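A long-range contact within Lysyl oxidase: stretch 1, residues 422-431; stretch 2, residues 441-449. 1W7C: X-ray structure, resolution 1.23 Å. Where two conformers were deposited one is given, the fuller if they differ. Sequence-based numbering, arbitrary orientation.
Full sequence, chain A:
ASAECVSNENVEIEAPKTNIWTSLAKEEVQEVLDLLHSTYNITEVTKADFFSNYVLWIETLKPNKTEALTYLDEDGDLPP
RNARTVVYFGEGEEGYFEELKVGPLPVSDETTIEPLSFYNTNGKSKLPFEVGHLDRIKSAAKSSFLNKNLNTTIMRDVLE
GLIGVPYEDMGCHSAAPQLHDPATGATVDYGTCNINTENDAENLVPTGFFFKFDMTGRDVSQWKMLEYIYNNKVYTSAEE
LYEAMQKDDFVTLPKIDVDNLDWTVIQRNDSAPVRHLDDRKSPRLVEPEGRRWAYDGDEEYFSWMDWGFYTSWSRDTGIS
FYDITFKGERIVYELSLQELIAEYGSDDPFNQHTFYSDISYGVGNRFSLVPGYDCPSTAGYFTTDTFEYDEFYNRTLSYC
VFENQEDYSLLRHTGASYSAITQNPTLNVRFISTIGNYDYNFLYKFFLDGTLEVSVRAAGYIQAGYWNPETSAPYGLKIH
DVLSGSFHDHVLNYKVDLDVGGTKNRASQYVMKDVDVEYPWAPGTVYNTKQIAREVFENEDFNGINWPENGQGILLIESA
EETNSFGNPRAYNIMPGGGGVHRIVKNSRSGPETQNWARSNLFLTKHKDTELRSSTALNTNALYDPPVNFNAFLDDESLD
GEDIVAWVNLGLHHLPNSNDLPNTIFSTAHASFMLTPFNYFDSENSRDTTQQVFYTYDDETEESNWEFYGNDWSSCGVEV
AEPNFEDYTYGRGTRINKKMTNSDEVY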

# COMPACT_ATOMS: atom_id res chain seq x y z
N THR A 422 7.54 -19.16 -5.20
CA THR A 422 7.46 -19.28 -3.75
C THR A 422 6.18 -18.63 -3.28
O THR A 422 5.88 -17.51 -3.65
CB THR A 422 8.66 -18.58 -3.11
OG1 THR A 422 9.86 -19.27 -3.48
CG2 THR A 422 8.55 -18.66 -1.58
N GLN A 423 5.42 -19.36 -2.49
CA GLN A 423 4.20 -18.85 -1.86
C GLN A 423 4.53 -17.79 -0.81
O GLN A 423 5.67 -17.63 -0.39
CB GLN A 423 3.37 -19.99 -1.24
CG GLN A 423 2.97 -21.05 -2.19
CD GLN A 423 2.18 -22.11 -1.49
OE1 GLN A 423 2.76 -23.04 -0.96
NE2 GLN A 423 0.87 -21.97 -1.45
N ASN A 424 3.50 -17.09 -0.39
CA ASN A 424 3.64 -15.94 0.52
C ASN A 424 2.69 -16.04 1.73
O ASN A 424 1.83 -15.22 1.90
CB ASN A 424 3.35 -14.66 -0.28
CG ASN A 424 3.83 -13.39 0.35
OD1 ASN A 424 4.56 -13.36 1.34
ND2 ASN A 424 3.46 -12.27 -0.30
N PRO A 425 2.92 -17.02 2.58
CA PRO A 425 2.24 -17.06 3.88
C PRO A 425 2.85 -16.03 4.80
O PRO A 425 4.05 -15.80 4.78
CB PRO A 425 2.56 -18.45 4.39
CG PRO A 425 3.93 -18.71 3.82
CD PRO A 425 3.86 -18.15 2.43
N THR A 426 2.02 -15.39 5.60
CA THR A 426 2.46 -14.35 6.54
C THR A 426 1.85 -14.61 7.92
O THR A 426 0.72 -15.11 8.03
CB THR A 426 2.07 -12.94 6.10
OG1 THR A 426 0.65 -12.88 5.91
CG2 THR A 426 2.77 -12.58 4.81
N LEU A 427 2.60 -14.29 8.95
CA LEU A 427 2.02 -14.24 10.30
C LEU A 427 1.41 -12.85 10.52
O LEU A 427 2.00 -11.86 10.15
CB LEU A 427 3.07 -14.48 11.38
CG LEU A 427 2.52 -14.65 12.79
CD1 LEU A 427 1.80 -16.00 12.88
CD2 LEU A 427 3.60 -14.58 13.82
N ASN A 428 0.26 -12.83 11.17
CA ASN A 428 -0.50 -11.61 11.36
C ASN A 428 -0.97 -11.54 12.79
O ASN A 428 -1.54 -12.52 13.30
CB ASN A 428 -1.72 -11.62 10.43
CG ASN A 428 -1.33 -11.54 8.97
OD1 ASN A 428 -1.17 -10.42 8.45
ND2 ASN A 428 -1.03 -12.69 8.34
N VAL A 429 -0.71 -10.38 13.40
CA VAL A 429 -1.17 -10.07 14.76
C VAL A 429 -2.05 -8.82 14.64
O VAL A 429 -1.61 -7.77 14.12
CB VAL A 429 -0.01 -9.85 15.73
CG1 VAL A 429 -0.53 -9.63 17.14
CG2 VAL A 429 1.04 -10.98 15.67
N ARG A 430 -3.32 -8.97 15.04
CA ARG A 430 -4.26 -7.86 14.99
C ARG A 430 -4.92 -7.57 16.34
O ARG A 430 -5.21 -8.50 17.11
CB ARG A 430 -5.39 -8.17 13.99
CG ARG A 430 -6.61 -7.29 14.08
CD ARG A 430 -7.64 -7.57 12.99
NE ARG A 430 -7.16 -7.10 11.70
CZ ARG A 430 -7.11 -7.78 10.59
NH1 ARG A 430 -7.57 -9.03 10.54
NH2 ARG A 430 -6.62 -7.24 9.50
N PHE A 431 -5.17 -6.29 16.59
CA PHE A 431 -6.22 -5.94 17.54
C PHE A 431 -6.98 -4.75 16.99
O PHE A 431 -6.48 -4.05 16.09
CB PHE A 431 -5.73 -5.75 18.99
CG PHE A 431 -5.16 -4.41 19.29
CD1 PHE A 431 -3.87 -4.10 18.92
CD2 PHE A 431 -5.91 -3.46 19.97
CE1 PHE A 431 -3.34 -2.86 19.23
CE2 PHE A 431 -5.35 -2.22 20.29
CZ PHE A 431 -4.10 -1.92 19.91
N ASN A 441 -8.02 -0.43 13.38
CA ASN A 441 -7.66 -1.80 13.10
C ASN A 441 -6.16 -1.84 12.89
O ASN A 441 -5.65 -1.27 11.92
CB ASN A 441 -8.44 -2.22 11.85
CG ASN A 441 -8.27 -3.67 11.51
OD1 ASN A 441 -7.26 -4.30 11.87
ND2 ASN A 441 -9.28 -4.23 10.83
N PHE A 442 -5.45 -2.50 13.82
CA PHE A 442 -3.98 -2.53 13.84
C PHE A 442 -3.52 -3.90 13.40
O PHE A 442 -4.01 -4.91 13.91
CB PHE A 442 -3.45 -2.26 15.24
CG PHE A 442 -3.86 -0.91 15.82
CD1 PHE A 442 -4.87 -0.87 16.77
CD2 PHE A 442 -3.26 0.27 15.44
CE1 PHE A 442 -5.25 0.34 17.31
CE2 PHE A 442 -3.64 1.45 15.98
CZ PHE A 442 -4.65 1.49 16.91
N LEU A 443 -2.58 -3.94 12.46
CA LEU A 443 -2.07 -5.20 11.94
C LEU A 443 -0.54 -5.15 11.88
O LEU A 443 0.04 -4.17 11.46
CB LEU A 443 -2.66 -5.48 10.55
CG LEU A 443 -2.31 -6.82 9.95
CD1 LEU A 443 -2.92 -7.97 10.72
CD2 LEU A 443 -2.76 -6.87 8.51
N TYR A 444 0.07 -6.26 12.28
CA TYR A 444 1.50 -6.51 12.22
C TYR A 444 1.65 -7.80 11.40
O TYR A 444 1.16 -8.85 11.81
CB TYR A 444 2.08 -6.63 13.64
CG TYR A 444 1.88 -5.40 14.44
CD1 TYR A 444 0.69 -5.14 15.10
CD2 TYR A 444 2.88 -4.43 14.53
CE1 TYR A 444 0.47 -3.93 15.78
CE2 TYR A 444 2.67 -3.24 15.21
CZ TYR A 444 1.49 -3.01 15.87
OH TYR A 444 1.35 -1.81 16.55
N LYS A 445 2.35 -7.70 10.26
CA LYS A 445 2.41 -8.77 9.27
C LYS A 445 3.88 -9.12 9.01
O LYS A 445 4.67 -8.25 8.61
CB LYS A 445 1.74 -8.26 8.00
CG LYS A 445 1.71 -9.31 6.89
CD LYS A 445 1.18 -8.74 5.56
CE LYS A 445 -0.34 -8.43 5.61
NZ LYS A 445 -1.21 -9.61 5.80
N PHE A 446 4.23 -10.36 9.27
CA PHE A 446 5.59 -10.86 9.19
C PHE A 446 5.75 -11.79 7.97
O PHE A 446 4.89 -12.61 7.73
CB PHE A 446 5.95 -11.68 10.46
CG PHE A 446 5.87 -10.88 11.76
CD1 PHE A 446 4.64 -10.64 12.38
CD2 PHE A 446 7.00 -10.42 12.38
CE1 PHE A 446 4.56 -9.96 13.57
CE2 PHE A 446 6.91 -9.71 13.56
CZ PHE A 446 5.72 -9.46 14.13
N PHE A 447 6.85 -11.59 7.24
CA PHE A 447 7.10 -12.30 5.97
C PHE A 447 8.27 -13.27 6.09
O PHE A 447 9.15 -13.13 6.97
CB PHE A 447 7.42 -11.29 4.89
CG PHE A 447 6.26 -10.37 4.51
CD1 PHE A 447 5.51 -10.62 3.36
CD2 PHE A 447 5.94 -9.26 5.29
CE1 PHE A 447 4.50 -9.75 2.99
CE2 PHE A 447 4.93 -8.41 4.92
CZ PHE A 447 4.21 -8.66 3.76
N LEU A 448 8.35 -14.22 5.17
CA LEU A 448 9.34 -15.31 5.25
C LEU A 448 10.81 -14.79 5.12
O LEU A 448 11.71 -15.51 5.56
CB LEU A 448 9.08 -16.34 4.18
CG LEU A 448 7.86 -17.20 4.39
CD1 LEU A 448 7.67 -18.13 3.17
CD2 LEU A 448 7.93 -18.07 5.65
N ASP A 449 11.04 -13.64 4.50
CA ASP A 449 12.39 -13.17 4.26
C ASP A 449 12.98 -12.38 5.43
O ASP A 449 14.16 -12.02 5.37
CB ASP A 449 12.43 -12.25 3.04
CG ASP A 449 11.67 -10.96 3.27
OD1 ASP A 449 12.26 -9.86 3.08
OD2 ASP A 449 10.49 -11.03 3.71
O HOH W 1 6.06 -14.42 3.46
O HOH W 2 -5.82 -4.63 8.80

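One face of this antiparallel strand pair carries buried charge, and amide side chains on the same pair answer it. Lys445 NZ donates to Asn428 OD1 at 2.8 Å, directly across a non-hydrogen-bonded pair, while Arg430 NE reaches diagonally to Asn441 OD1, also 2.8 Å. Each long chain turns at chi3 (m), bringing its polar end back toward the neighbouring strand. Asn suits both places because its short side chain offers a carbonyl acceptor; Asn428 also spends its amide, ND2 donating to Thr426 OG1 at 3.0 Å. Leu443 CD1 covers one face of the Arg430 guanidinium, leaving its edge free for polar partners.

The backbone supplies the regular frame: Leu427 with Phe446, Val429 with Tyr444 and Phe431 with Phe442 each exchange two N-H to O bonds, the shortest being Phe446 N to Leu427 O at 2.8 Å. The side chains of these pairs share the other face, which is largely apolar and mostly aromatic, Tyr444 adding a hydroxyl. There Phe431 and Phe442 form an offset stack, their ring centroids 4.8 Å apart, and compact Val429 packs CG2 against Phe446 CE1 at 4.2 Å.

Past the ladder, Thr426 CG2 sits over the Phe447 ring, 4.0 Å from its centroid. A water then bridges the stretches, donating to Asn424 OD1 and Pro425 O and accepting from Leu448 N.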